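Local coordinates for protein alginate lyase, family PL7 (Zobellia galactanivorans, PDB 4BE3) that cleaves alginate as an exolytic polysaccharide lyase of family PL7, with a probable poly(beta-D-mannuronate) lyase activity, at residues Lys50-Gly55 against Gly284-Gln289; Ile8-Glu13 against Glu302-Ser307; Gly134-Asn139 against Thr156-Tyr161; Ile238-Ile243 against Glu270-Trp275. All coordinates share one frame; numbering follows the deposited sequence. Where two conformers were deposited one is given.

Interaction 1 (Lys50-Gly55 against Gly284-Gln289)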
loop_
_atom_site.group_PDB
_atom_site.type_symbol
_atom_site.label_atom_id
_atom_site.label_comp_id
_atom_site.label_asym_id
_atom_site.label_seq_id
_atom_site.Cartn_x
_atom_site.Cartn_y
_atom_site.Cartn_z
ATOM N N LYS A 50 0.529 -4.457 27.577
ATOM C CA LYS A 50 0.862 -3.938 28.907
ATOM C C LYS A 50 2.338 -3.601 28.829
ATOM O O LYS A 50 3.145 -4.336 28.182
ATOM C CB LYS A 50 0.553 -4.996 29.896
ATOM C CG LYS A 50 0.809 -4.499 31.390
ATOM C CD LYS A 50 0.575 -5.684 32.353
ATOM C CE LYS A 50 0.663 -5.097 33.778
ATOM N NZ LYS A 50 0.240 -6.124 34.782
ATOM N N THR A 51 2.717 -2.452 29.391
ATOM C CA THR A 51 4.133 -2.088 29.328
ATOM C C THR A 51 4.510 -1.224 30.562
ATOM O O THR A 51 3.724 -0.371 30.968
ATOM C CB THR A 51 4.412 -1.298 28.019
ATOM O OG1 THR A 51 5.775 -0.896 27.943
ATOM C CG2 THR A 51 3.557 0.048 27.940
ATOM N N PRO A 52 5.724 -1.362 31.037
ATOM C CA PRO A 52 6.050 -0.530 32.234
ATOM C C PRO A 52 6.466 0.863 31.785
ATOM O O PRO A 52 6.610 1.133 30.562
ATOM C CB PRO A 52 7.320 -1.317 32.797
ATOM C CG PRO A 52 8.009 -1.786 31.488
ATOM C CD PRO A 52 6.841 -2.257 30.672
ATOM N N ASN A 53 6.703 1.752 32.776
ATOM C CA ASN A 53 7.182 3.054 32.437
ATOM C C ASN A 53 8.648 3.058 31.929
ATOM O O ASN A 53 9.029 3.869 31.107
ATOM C CB ASN A 53 7.164 3.870 33.816
ATOM C CG ASN A 53 5.751 4.334 34.237
ATOM O OD1 ASN A 53 4.740 4.120 33.537
ATOM N ND2 ASN A 53 5.707 4.996 35.470
ATOM N N SER A 54 9.449 2.070 32.431
ATOM C CA SER A 54 10.801 2.013 31.987
ATOM C C SER A 54 11.165 0.522 31.726
ATOM O O SER A 54 11.267 -0.266 32.661
ATOM C CB SER A 54 11.702 2.696 33.069
ATOM O OG SER A 54 13.042 2.439 32.737
ATOM N N GLY A 55 11.113 0.096 30.440
ATOM C CA GLY A 55 11.572 -1.342 30.121
ATOM C C GLY A 55 12.721 -1.128 29.141
ATOM O O GLY A 55 13.596 -0.272 29.382
ATOM N N GLY A 284 14.100 0.465 36.606
ATOM C CA GLY A 284 13.932 -0.360 35.446
ATOM C C GLY A 284 13.393 -1.758 35.742
ATOM O O GLY A 284 13.219 -2.565 34.799
ATOM N N ASP A 285 13.065 -2.037 36.993
ATOM C CA ASP A 285 12.650 -3.396 37.322
ATOM C C ASP A 285 11.202 -3.553 36.939
ATOM O O ASP A 285 10.312 -2.951 37.545
ATOM C CB ASP A 285 12.792 -3.578 38.841
ATOM C CG ASP A 285 12.432 -4.983 39.318
ATOM O OD1 ASP A 285 11.355 -5.545 39.085
ATOM O OD2 ASP A 285 13.237 -5.487 40.116
ATOM N N ILE A 286 10.931 -4.390 35.957
ATOM C CA ILE A 286 9.564 -4.410 35.390
ATOM C C ILE A 286 8.569 -4.963 36.418
ATOM O O ILE A 286 7.476 -4.435 36.575
ATOM C CB ILE A 286 9.490 -5.130 33.971
ATOM C CG1 ILE A 286 10.507 -4.421 32.974
ATOM C CG2 ILE A 286 8.019 -5.436 33.540
ATOM C CD1 ILE A 286 10.523 -4.946 31.465
ATOM N N ALA A 287 8.899 -6.083 37.103
ATOM C CA ALA A 287 7.991 -6.613 38.092
ATOM C C ALA A 287 7.712 -5.578 39.202
ATOM O O ALA A 287 6.576 -5.479 39.617
ATOM C CB ALA A 287 8.607 -7.937 38.777
ATOM N N LYS A 288 8.688 -4.791 39.663
ATOM C CA LYS A 288 8.393 -3.794 40.726
ATOM C C LYS A 288 7.478 -2.608 40.179
ATOM O O LYS A 288 6.561 -2.165 40.834
ATOM C CB LYS A 288 9.705 -3.143 41.299
ATOM C CG LYS A 288 10.486 -4.035 42.229
ATOM C CD LYS A 288 11.601 -3.180 42.846
ATOM C CE LYS A 288 12.643 -4.132 43.498
ATOM N NZ LYS A 288 14.068 -3.858 43.102
ATOM N N GLN A 289 7.694 -2.225 38.932
ATOM C CA GLN A 289 6.824 -1.204 38.310
ATOM C C GLN A 289 5.389 -1.772 38.193
ATOM O O GLN A 289 4.411 -1.129 38.503
ATOM C CB GLN A 289 7.389 -0.890 36.897
ATOM C CG GLN A 289 8.676 -0.022 37.053
ATOM C CD GLN A 289 9.230 0.199 35.672
ATOM O OE1 GLN A 289 8.773 1.115 35.011
ATOM N NE2 GLN A 289 10.176 -0.624 35.210
#
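Gln-289 reaches the backbone of Ser-54 with CG anti to its own carbonyl carbon (chi1 -74°) and CD anti to CA (chi2 177°), an extended chain that carries its carboxamide off the helix. The flat amide then meets both polar backbone atoms of Ser-54. OE1 accepts from Ser-54 N at 2.8 Å, with the donor in the amide plane on a lone pair. NE2 gives its hydrogen to Ser-54 O, also at 2.8 Å, in an almost straight bond (177°) whose acceptor lies in the plane of the Gln-289 amide. These two bonds fix the rotation of the amide, and a weak third from NE2 to Asp-285 O, 3.3 Å long, ties it back to the start of its own helix. A leucine in place of Gln-289 would probably leave the N-H and carbonyl of Ser-54 without these mates and let the turn after the strand shift. Beside the amide, the Pro-52 ring crosses the Ile-286 side chain obliquely, CG lying 3.9 Å from Ile-286 CG1, while Ile-286 CD1 also reaches Gly-55 CA at 4.0 Å. Asp-285 N-caps the helix, OD1 taking Lys-288 N at 2.8 Å. Asn-53 OD1 bonds to Asn-262 ND2, and Asn-53 ND2 to Ser-92 OG. The contact thus sets the first turn of helix 286-291 against the end of strand 44-52, which lies between strands 36-41 and 295-306 in its sheet.

Interaction 2 (Ile8-Glu13 against Glu302-Ser307)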
loop_
_atom_site.group_PDB
_atom_site.type_symbol
_atom_site.label_atom_id
_atom_site.label_comp_id
_atom_site.label_asym_id
_atom_site.label_seq_id
_atom_site.Cartn_x
_atom_site.Cartn_y
_atom_site.Cartn_z
ATOM N N ILE A 8 -7.587 -11.240 16.186
ATOM C CA ILE A 8 -7.227 -10.283 15.175
ATOM C C ILE A 8 -6.801 -11.074 13.924
ATOM O O ILE A 8 -5.647 -11.488 13.752
ATOM C CB ILE A 8 -6.026 -9.410 15.656
ATOM C CG1 ILE A 8 -6.432 -8.639 16.945
ATOM C CG2 ILE A 8 -5.587 -8.373 14.546
ATOM C CD1 ILE A 8 -5.208 -7.845 17.439
ATOM N N PRO A 9 -7.673 -11.128 12.995
ATOM C CA PRO A 9 -7.436 -11.968 11.823
ATOM C C PRO A 9 -6.341 -11.460 10.952
ATOM O O PRO A 9 -5.814 -12.232 10.139
ATOM C CB PRO A 9 -8.743 -11.874 11.081
ATOM C CG PRO A 9 -9.756 -11.306 11.961
ATOM C CD PRO A 9 -9.079 -10.732 13.187
ATOM N N GLN A 10 -6.022 -10.148 11.021
ATOM C CA GLN A 10 -4.898 -9.670 10.281
ATOM C C GLN A 10 -3.653 -9.638 11.106
ATOM O O GLN A 10 -2.732 -8.862 10.788
ATOM C CB GLN A 10 -5.226 -8.179 9.890
ATOM C CG GLN A 10 -6.398 -8.207 8.853
ATOM C CD GLN A 10 -6.828 -6.734 8.650
ATOM O OE1 GLN A 10 -6.876 -5.974 9.627
ATOM N NE2 GLN A 10 -7.176 -6.391 7.482
ATOM N N MET A 11 -3.506 -10.544 12.063
ATOM C CA MET A 11 -2.341 -10.475 12.919
ATOM C C MET A 11 -1.066 -10.633 12.129
ATOM O O MET A 11 -0.007 -10.013 12.504
ATOM C CB MET A 11 -2.516 -11.404 14.101
ATOM C CG MET A 11 -1.381 -11.327 14.987
ATOM S SD MET A 11 -1.917 -10.441 16.439
ATOM C CE MET A 11 -1.917 -8.863 16.033
ATOM N N ASP A 12 -1.147 -11.323 10.946
ATOM C CA ASP A 12 0.106 -11.523 10.229
ATOM C C ASP A 12 0.511 -10.271 9.469
ATOM O O ASP A 12 1.522 -10.247 8.876
ATOM C CB ASP A 12 -0.034 -12.689 9.194
ATOM C CG ASP A 12 -1.081 -12.406 8.120
ATOM O OD1 ASP A 12 -1.862 -11.460 8.050
ATOM O OD2 ASP A 12 -1.167 -13.234 7.241
ATOM N N GLU A 13 -0.264 -9.205 9.513
ATOM C CA GLU A 13 0.082 -7.896 8.900
ATOM C C GLU A 13 0.834 -6.946 9.871
ATOM O O GLU A 13 1.248 -5.873 9.452
ATOM C CB GLU A 13 -1.272 -7.212 8.482
ATOM C CG GLU A 13 -1.822 -8.014 7.298
ATOM C CD GLU A 13 -3.069 -7.343 6.729
ATOM O OE1 GLU A 13 -3.219 -6.019 6.686
ATOM O OE2 GLU A 13 -4.012 -8.092 6.306
ATOM N N GLU A 302 -10.973 -4.867 18.874
ATOM C CA GLU A 302 -11.000 -4.906 17.396
ATOM C C GLU A 302 -9.826 -4.056 16.953
ATOM O O GLU A 302 -9.499 -2.979 17.607
ATOM C CB GLU A 302 -12.270 -4.262 16.909
ATOM C CG GLU A 302 -11.994 -3.830 15.423
ATOM C CD GLU A 302 -13.216 -3.601 14.498
ATOM O OE1 GLU A 302 -14.224 -3.085 14.967
ATOM O OE2 GLU A 302 -13.143 -3.898 13.236
ATOM N N ALA A 303 -9.068 -4.522 15.933
ATOM C CA ALA A 303 -7.946 -3.731 15.326
ATOM C C ALA A 303 -8.009 -4.201 13.857
ATOM O O ALA A 303 -7.672 -5.384 13.555
ATOM C CB ALA A 303 -6.636 -4.108 15.960
ATOM N N THR A 304 -8.397 -3.330 12.948
ATOM C CA THR A 304 -8.535 -3.708 11.521
ATOM C C THR A 304 -7.786 -2.741 10.678
ATOM O O THR A 304 -8.074 -1.528 10.783
ATOM C CB THR A 304 -10.054 -3.635 11.175
ATOM O OG1 THR A 304 -10.631 -4.605 12.078
ATOM C CG2 THR A 304 -10.397 -4.122 9.725
ATOM N N LEU A 305 -7.037 -3.253 9.693
ATOM C CA LEU A 305 -6.398 -2.424 8.663
ATOM C C LEU A 305 -7.189 -2.488 7.405
ATOM O O LEU A 305 -7.670 -3.600 7.056
ATOM C CB LEU A 305 -4.959 -2.938 8.427
ATOM C CG LEU A 305 -4.077 -2.854 9.677
ATOM C CD1 LEU A 305 -2.827 -3.715 9.586
ATOM C CD2 LEU A 305 -3.594 -1.283 9.722
ATOM N N GLY A 306 -7.317 -1.404 6.677
ATOM C CA GLY A 306 -7.948 -1.481 5.285
ATOM C C GLY A 306 -7.461 -0.294 4.461
ATOM O O GLY A 306 -6.468 0.397 4.791
ATOM N N SER A 307 -8.108 -0.143 3.306
ATOM C CA SER A 307 -7.649 0.863 2.437
ATOM C C SER A 307 -8.380 2.180 2.892
ATOM O O SER A 307 -9.471 2.185 3.403
ATOM C CB SER A 307 -7.790 0.273 0.970
ATOM O OG SER A 307 -9.075 0.412 0.887
HETATM O O HOH W 1 -5.318 -5.446 12.019
HETATM O O HOH W 2 -7.886 -7.901 11.897
HETATM O O HOH W 3 -5.054 -4.880 5.174
#
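Gln-10 lays its carboxamide against the backbone of Leu-305 as though it were the peptide group of one more strand. Its CG stands anti to the carbonyl carbon (chi1 -68°) and CD continues the chain in an extended line (chi2 172°), bringing the amide to the strand. OE1 takes the N-H of Leu-305 at 2.7 Å, in plane and on a lone pair, and NE2 returns a bond of 2.9 Å to Leu-305 O. OE1 is gripped further: two waters donate to it and also to Ala-303 O, and one of them accepts from Gln-10 N, so the turn and strand are joined by a hydrated bridge. Leu-305 turns its side chain to the same partner segment. Its CD1 lies 4.0 Å from Glu-13 CB and 3.7 Å from Glu-13 OE1, the two chains sliding past each other in opposite directions. At the other end, Ile-8 CG2 rests 3.8 Å from Ala-303 O. Thr-85, Asn-83 and Lys-81 pair with the alternate residues Glu-302, Thr-304 and Gly-306, leaving the intervening Leu-305 to the glutamine. The side chain mimics strand pairing at the end of strand 295-306, on the edge not facing strand 80-90, in the beta-jelly-roll fold of PL7 lyases.

Interaction 3 (Gly134-Asn139 against Thr156-Tyr161)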
loop_
_atom_site.group_PDB
_atom_site.type_symbol
_atom_site.label_atom_id
_atom_site.label_comp_id
_atom_site.label_asym_id
_atom_site.label_seq_id
_atom_site.Cartn_x
_atom_site.Cartn_y
_atom_site.Cartn_z
ATOM N N GLY A 134 -10.604 10.425 32.296
ATOM C CA GLY A 134 -9.374 10.886 31.641
ATOM C C GLY A 134 -9.794 11.582 30.312
ATOM O O GLY A 134 -10.996 11.715 30.006
ATOM N N SER A 135 -8.789 11.955 29.503
ATOM C CA SER A 135 -9.045 12.689 28.300
ATOM C C SER A 135 -8.456 11.811 27.155
ATOM O O SER A 135 -7.470 11.085 27.306
ATOM C CB SER A 135 -8.236 14.001 28.283
ATOM O OG SER A 135 -8.675 14.873 29.364
ATOM N N VAL A 136 -9.083 11.997 26.024
ATOM C CA VAL A 136 -8.529 11.418 24.727
ATOM C C VAL A 136 -8.240 12.593 23.849
ATOM O O VAL A 136 -9.081 13.540 23.714
ATOM C CB VAL A 136 -9.615 10.568 24.046
ATOM C CG1 VAL A 136 -9.083 10.122 22.611
ATOM C CG2 VAL A 136 -9.808 9.247 24.879
ATOM N N PHE A 137 -7.021 12.667 23.292
ATOM C CA PHE A 137 -6.729 13.777 22.439
ATOM C C PHE A 137 -5.746 13.269 21.374
ATOM O O PHE A 137 -5.223 12.119 21.529
ATOM C CB PHE A 137 -6.003 14.956 23.170
ATOM C CG PHE A 137 -4.844 14.543 24.042
ATOM C CD1 PHE A 137 -3.525 14.501 23.464
ATOM C CD2 PHE A 137 -5.037 14.409 25.452
ATOM C CE1 PHE A 137 -2.341 14.239 24.266
ATOM C CE2 PHE A 137 -3.860 14.083 26.254
ATOM C CZ PHE A 137 -2.587 14.043 25.671
ATOM N N TRP A 138 -5.547 13.998 20.307
ATOM C CA TRP A 138 -4.584 13.477 19.307
ATOM C C TRP A 138 -3.608 14.555 18.916
ATOM O O TRP A 138 -3.986 15.723 18.862
ATOM C CB TRP A 138 -5.329 12.914 18.077
ATOM C CG TRP A 138 -6.042 13.969 17.293
ATOM C CD1 TRP A 138 -7.337 14.427 17.542
ATOM C CD2 TRP A 138 -5.565 14.658 16.084
ATOM N NE1 TRP A 138 -7.716 15.305 16.562
ATOM C CE2 TRP A 138 -6.684 15.500 15.658
ATOM C CE3 TRP A 138 -4.365 14.602 15.320
ATOM C CZ2 TRP A 138 -6.631 16.334 14.517
ATOM C CZ3 TRP A 138 -4.330 15.434 14.162
ATOM C CH2 TRP A 138 -5.411 16.270 13.794
ATOM N N ASN A 139 -2.367 14.175 18.624
ATOM C CA ASN A 139 -1.312 15.200 18.355
ATOM C C ASN A 139 -0.843 15.016 16.880
ATOM O O ASN A 139 -0.736 13.839 16.415
ATOM C CB ASN A 139 -0.077 14.859 19.158
ATOM C CG ASN A 139 -0.232 15.333 20.604
ATOM O OD1 ASN A 139 -1.361 15.565 21.031
ATOM N ND2 ASN A 139 0.939 15.416 21.373
ATOM N N THR A 156 -4.909 18.218 19.955
ATOM C CA THR A 156 -6.315 18.572 19.738
ATOM C C THR A 156 -7.177 17.681 20.581
ATOM O O THR A 156 -7.100 16.400 20.469
ATOM C CB THR A 156 -6.684 18.334 18.262
ATOM O OG1 THR A 156 -5.983 19.303 17.463
ATOM C CG2 THR A 156 -8.197 18.589 18.003
ATOM N N ALA A 157 -8.016 18.223 21.456
ATOM C CA ALA A 157 -8.856 17.408 22.292
ATOM C C ALA A 157 -9.989 16.659 21.607
ATOM O O ALA A 157 -10.563 17.207 20.590
ATOM C CB ALA A 157 -9.499 18.301 23.359
ATOM N N VAL A 158 -10.208 15.410 22.010
ATOM C CA VAL A 158 -11.400 14.697 21.517
ATOM C C VAL A 158 -12.480 14.754 22.606
ATOM O O VAL A 158 -13.590 15.415 22.398
ATOM C CB VAL A 158 -11.051 13.161 21.200
ATOM C CG1 VAL A 158 -12.331 12.496 20.682
ATOM C CG2 VAL A 158 -9.963 13.257 20.099
ATOM N N TRP A 159 -12.260 14.085 23.730
ATOM C CA TRP A 159 -13.213 14.167 24.918
ATOM C C TRP A 159 -12.277 14.570 26.041
ATOM O O TRP A 159 -11.226 13.942 26.287
ATOM C CB TRP A 159 -13.732 12.799 25.275
ATOM C CG TRP A 159 -14.569 12.268 24.097
ATOM C CD1 TRP A 159 -15.749 12.788 23.582
ATOM C CD2 TRP A 159 -14.304 11.059 23.399
ATOM N NE1 TRP A 159 -16.235 11.959 22.534
ATOM C CE2 TRP A 159 -15.380 10.878 22.409
ATOM C CE3 TRP A 159 -13.241 10.105 23.492
ATOM C CZ2 TRP A 159 -15.388 9.826 21.503
ATOM C CZ3 TRP A 159 -13.290 8.982 22.572
ATOM C CH2 TRP A 159 -14.355 8.866 21.590
ATOM N N GLY A 160 -12.572 15.720 26.689
ATOM C CA GLY A 160 -11.697 16.064 27.803
ATOM C C GLY A 160 -10.716 17.148 27.381
ATOM O O GLY A 160 -11.028 17.995 26.499
ATOM N N TYR A 161 -9.514 17.026 27.905
ATOM C CA TYR A 161 -8.510 18.042 27.664
ATOM C C TYR A 161 -7.554 17.624 26.518
ATOM O O TYR A 161 -7.528 16.460 26.094
ATOM C CB TYR A 161 -7.576 18.097 28.849
ATOM C CG TYR A 161 -8.325 18.549 30.136
ATOM C CD1 TYR A 161 -9.289 19.577 30.075
ATOM C CD2 TYR A 161 -8.034 17.906 31.325
ATOM C CE1 TYR A 161 -10.003 19.993 31.291
ATOM C CE2 TYR A 161 -8.661 18.366 32.539
ATOM C CZ TYR A 161 -9.590 19.420 32.431
ATOM O OH TYR A 161 -10.250 19.865 33.622
HETATM O O HOH W 4 -3.750 17.912 16.496
#
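Val-136 faces both Val-158 and Trp-159, a classic beta bulge that shifts the register of an antiparallel pairing by one residue. Val-136 O accepts from Val-158 N at 2.8 Å and from Trp-159 N at 3.2 Å, and beyond the bulge Trp-138 and Thr-156 form a hydrogen-bonded pair. Trp-138 holds CG between its backbone N and carbonyl carbon (chi1 67°), and its indole lies alongside Thr-156. The CB of Thr-156 sits over the five-membered ring of Trp-138, 3.9 Å from its centroid in a CH-pi contact, while Val-158 CG2 meets the ring edge in plane, 3.8 Å from CD1. An alanine at Trp-138 would probably open a gap beside Thr-156 CB and Val-158 CG2, both robbed of the indole they pack on. Val-136 adds CB to the contact, 3.7 Å from Trp-159 CE3, the two side chains pointing the same way. Towards the other end, Ser-135 OG accepts Tyr-161 N at 2.7 Å in a nearly straight bond. The hairpin of strands 133-141 and 153-157 continues the sheet beyond strand 121-126, and its face with Trp-138, Thr-156 and Trp-159, joined by Val-158 at the corner, packs on strands 197-203 and 210-215 of the second sheet.

Interaction 4 (Ile238-Ile243 against Glu270-Trp275)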
loop_
_atom_site.group_PDB
_atom_site.type_symbol
_atom_site.label_atom_id
_atom_site.label_comp_id
_atom_site.label_asym_id
_atom_site.label_seq_id
_atom_site.Cartn_x
_atom_site.Cartn_y
_atom_site.Cartn_z
ATOM N N ILE A 238 11.075 24.787 26.833
ATOM C CA ILE A 238 11.930 23.914 25.970
ATOM C C ILE A 238 12.624 24.675 24.914
ATOM O O ILE A 238 13.752 24.328 24.669
ATOM C CB ILE A 238 11.120 22.763 25.228
ATOM C CG1 ILE A 238 10.728 21.644 26.193
ATOM C CG2 ILE A 238 11.985 22.186 24.105
ATOM C CD1 ILE A 238 11.506 21.682 27.510
ATOM N N GLY A 239 11.959 25.633 24.230
ATOM C CA GLY A 239 12.520 26.372 23.089
ATOM C C GLY A 239 12.235 25.518 21.832
ATOM O O GLY A 239 13.055 24.656 21.488
ATOM N N ARG A 240 11.035 25.575 21.239
ATOM C CA ARG A 240 10.738 24.816 19.944
ATOM C C ARG A 240 9.876 25.703 19.108
ATOM O O ARG A 240 8.727 25.988 19.415
ATOM C CB ARG A 240 9.982 23.524 20.096
ATOM C CG ARG A 240 10.665 22.496 20.882
ATOM C CD ARG A 240 11.845 21.780 20.209
ATOM N NE ARG A 240 12.257 20.725 21.182
ATOM C CZ ARG A 240 11.663 19.510 21.267
ATOM N NH1 ARG A 240 10.608 19.164 20.456
ATOM N NH2 ARG A 240 12.099 18.640 22.170
ATOM N N ASP A 241 10.466 26.123 18.031
ATOM C CA ASP A 241 9.890 27.106 17.184
ATOM C C ASP A 241 10.142 26.668 15.712
ATOM O O ASP A 241 10.303 27.520 14.844
ATOM C CB ASP A 241 10.602 28.413 17.455
ATOM C CG ASP A 241 12.034 28.421 16.977
ATOM O OD1 ASP A 241 12.776 27.391 17.032
ATOM O OD2 ASP A 241 12.408 29.511 16.537
ATOM N N GLY A 242 10.162 25.322 15.443
ATOM C CA GLY A 242 10.328 24.937 14.031
ATOM C C GLY A 242 9.162 25.305 13.153
ATOM O O GLY A 242 8.028 25.509 13.642
ATOM N N ILE A 243 9.422 25.315 11.872
ATOM C CA ILE A 243 8.410 25.442 10.857
ATOM C C ILE A 243 8.380 24.112 10.073
ATOM O O ILE A 243 9.367 23.320 10.069
ATOM C CB ILE A 243 8.614 26.693 9.979
ATOM C CG1 ILE A 243 9.995 26.649 9.282
ATOM C CG2 ILE A 243 8.360 27.957 10.868
ATOM C CD1 ILE A 243 10.065 27.473 8.040
ATOM N N GLU A 270 13.425 18.337 34.343
ATOM C CA GLU A 270 14.317 19.461 34.013
ATOM C C GLU A 270 14.927 19.280 32.645
ATOM O O GLU A 270 15.244 20.232 31.953
ATOM C CB GLU A 270 15.413 19.630 35.166
ATOM C CG GLU A 270 14.803 19.952 36.531
ATOM C CD GLU A 270 13.899 18.801 37.124
ATOM O OE1 GLU A 270 14.283 17.604 36.884
ATOM O OE2 GLU A 270 12.768 19.067 37.741
ATOM N N ASP A 271 15.123 18.070 32.207
ATOM C CA ASP A 271 15.693 17.887 30.878
ATOM C C ASP A 271 14.725 18.113 29.708
ATOM O O ASP A 271 15.150 18.454 28.625
ATOM C CB ASP A 271 16.342 16.503 30.756
ATOM C CG ASP A 271 17.613 16.396 31.742
ATOM O OD1 ASP A 271 18.080 17.447 32.314
ATOM O OD2 ASP A 271 18.095 15.280 31.955
ATOM N N ASN A 272 13.426 17.892 29.909
ATOM C CA ASN A 272 12.483 18.200 28.831
ATOM C C ASN A 272 11.096 18.292 29.550
ATOM O O ASN A 272 10.494 17.269 29.876
ATOM C CB ASN A 272 12.398 17.038 27.878
ATOM C CG ASN A 272 11.539 17.362 26.696
ATOM O OD1 ASN A 272 10.408 17.873 26.823
ATOM N ND2 ASN A 272 12.021 16.984 25.515
ATOM N N LEU A 273 10.700 19.504 29.849
ATOM C CA LEU A 273 9.410 19.734 30.563
ATOM C C LEU A 273 8.148 19.294 29.851
ATOM O O LEU A 273 7.122 19.316 30.429
ATOM C CB LEU A 273 9.211 21.234 31.012
ATOM C CG LEU A 273 8.258 21.325 32.219
ATOM C CD1 LEU A 273 8.902 20.757 33.456
ATOM C CD2 LEU A 273 7.860 22.779 32.565
ATOM N N VAL A 274 8.172 18.908 28.561
ATOM C CA VAL A 274 6.972 18.454 27.870
ATOM C C VAL A 274 6.863 16.934 27.843
ATOM O O VAL A 274 5.761 16.363 28.015
ATOM C CB VAL A 274 6.954 18.933 26.418
ATOM C CG1 VAL A 274 5.721 18.394 25.584
ATOM C CG2 VAL A 274 6.940 20.472 26.449
ATOM N N TRP A 275 8.032 16.262 27.748
ATOM C CA TRP A 275 8.011 14.770 27.545
ATOM C C TRP A 275 8.753 13.958 28.612
ATOM O O TRP A 275 8.590 12.749 28.581
ATOM C CB TRP A 275 8.749 14.448 26.178
ATOM C CG TRP A 275 8.027 15.061 25.030
ATOM C CD1 TRP A 275 8.327 16.226 24.323
ATOM C CD2 TRP A 275 6.815 14.517 24.366
ATOM N NE1 TRP A 275 7.409 16.415 23.302
ATOM C CE2 TRP A 275 6.470 15.455 23.320
ATOM C CE3 TRP A 275 5.989 13.417 24.614
ATOM C CZ2 TRP A 275 5.338 15.244 22.480
ATOM C CZ3 TRP A 275 4.868 13.177 23.753
ATOM C CH2 TRP A 275 4.558 14.056 22.717
HETATM O O HOH W 5 8.413 17.512 20.804
HETATM O O HOH W 6 11.133 15.767 22.611
#
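Ile-238 meets the turn at Asn-272 with its longer branch, and the path can be followed atom by atom. The bond to CB points toward the other segment, and chi1 (-74°) places CG1 anti to the carbonyl carbon. CG1 lies 3.8 Å from Asn-272 OD1 and 4.0 Å from Val-274 CG2, so it touches a polar and an apolar atom at once. The second torsion is nearly eclipsed (chi2 -16°), which brings CD1 back over CA; there CD1 sits 3.3 Å from Leu-273 N and near Asn-272 CA, a close approach that is doubtful given so strained a torsion.

What the isoleucine leans on is held from within. Asn-272 OD1 accepts Val-274 N at 3.0 Å in the plane of its amide, and Trp-275 N, also at 3.0 Å, comes from well above that plane. The amide is thereby fixed in rotation. Its ND2 lies 3.7 Å from Arg-240 NH2, two donors in contact only, with the guanidinium and amide planes 90° apart; a water links them, accepting from NH2 and, weakly, from ND2. Another water accepts from Arg-240 NH1 at 2.8 Å and from Trp-275 NE1 at 2.9 Å. Arg-240 NH1 has a second partner in the carbonyl oxygen of Arg-151.

Two irregular surface loops thus meet through a methylene, a methyl and bridging waters. The local motif is an Asx turn at Asn-272, whose OD1 also takes the next N-H along, an Asx motif within the loop between strand 260-262 and helix 286-291.

Taken together, the four contacts show how chemistry follows position. Interaction 3 is the buried one, built on strand pairing and aromatic packing between the two sheets. Interactions 1 and 2 are partly buried and both reach the sheet holding strands 44-52 and 295-306, though their centres lie about 28 Å apart; each relies on a glutamine amide that doubles as a peptide group, in one case sent from a helix to a turn, in the other from a turn to a strand. Interaction 4 lies at the surface, joins loops and leans on waters. It nevertheless touches interaction 3, where Asn-139 ND2 packs 4.1 Å from Trp-275 CH2, and lies on the opposite side of the chain's centre from interaction 2.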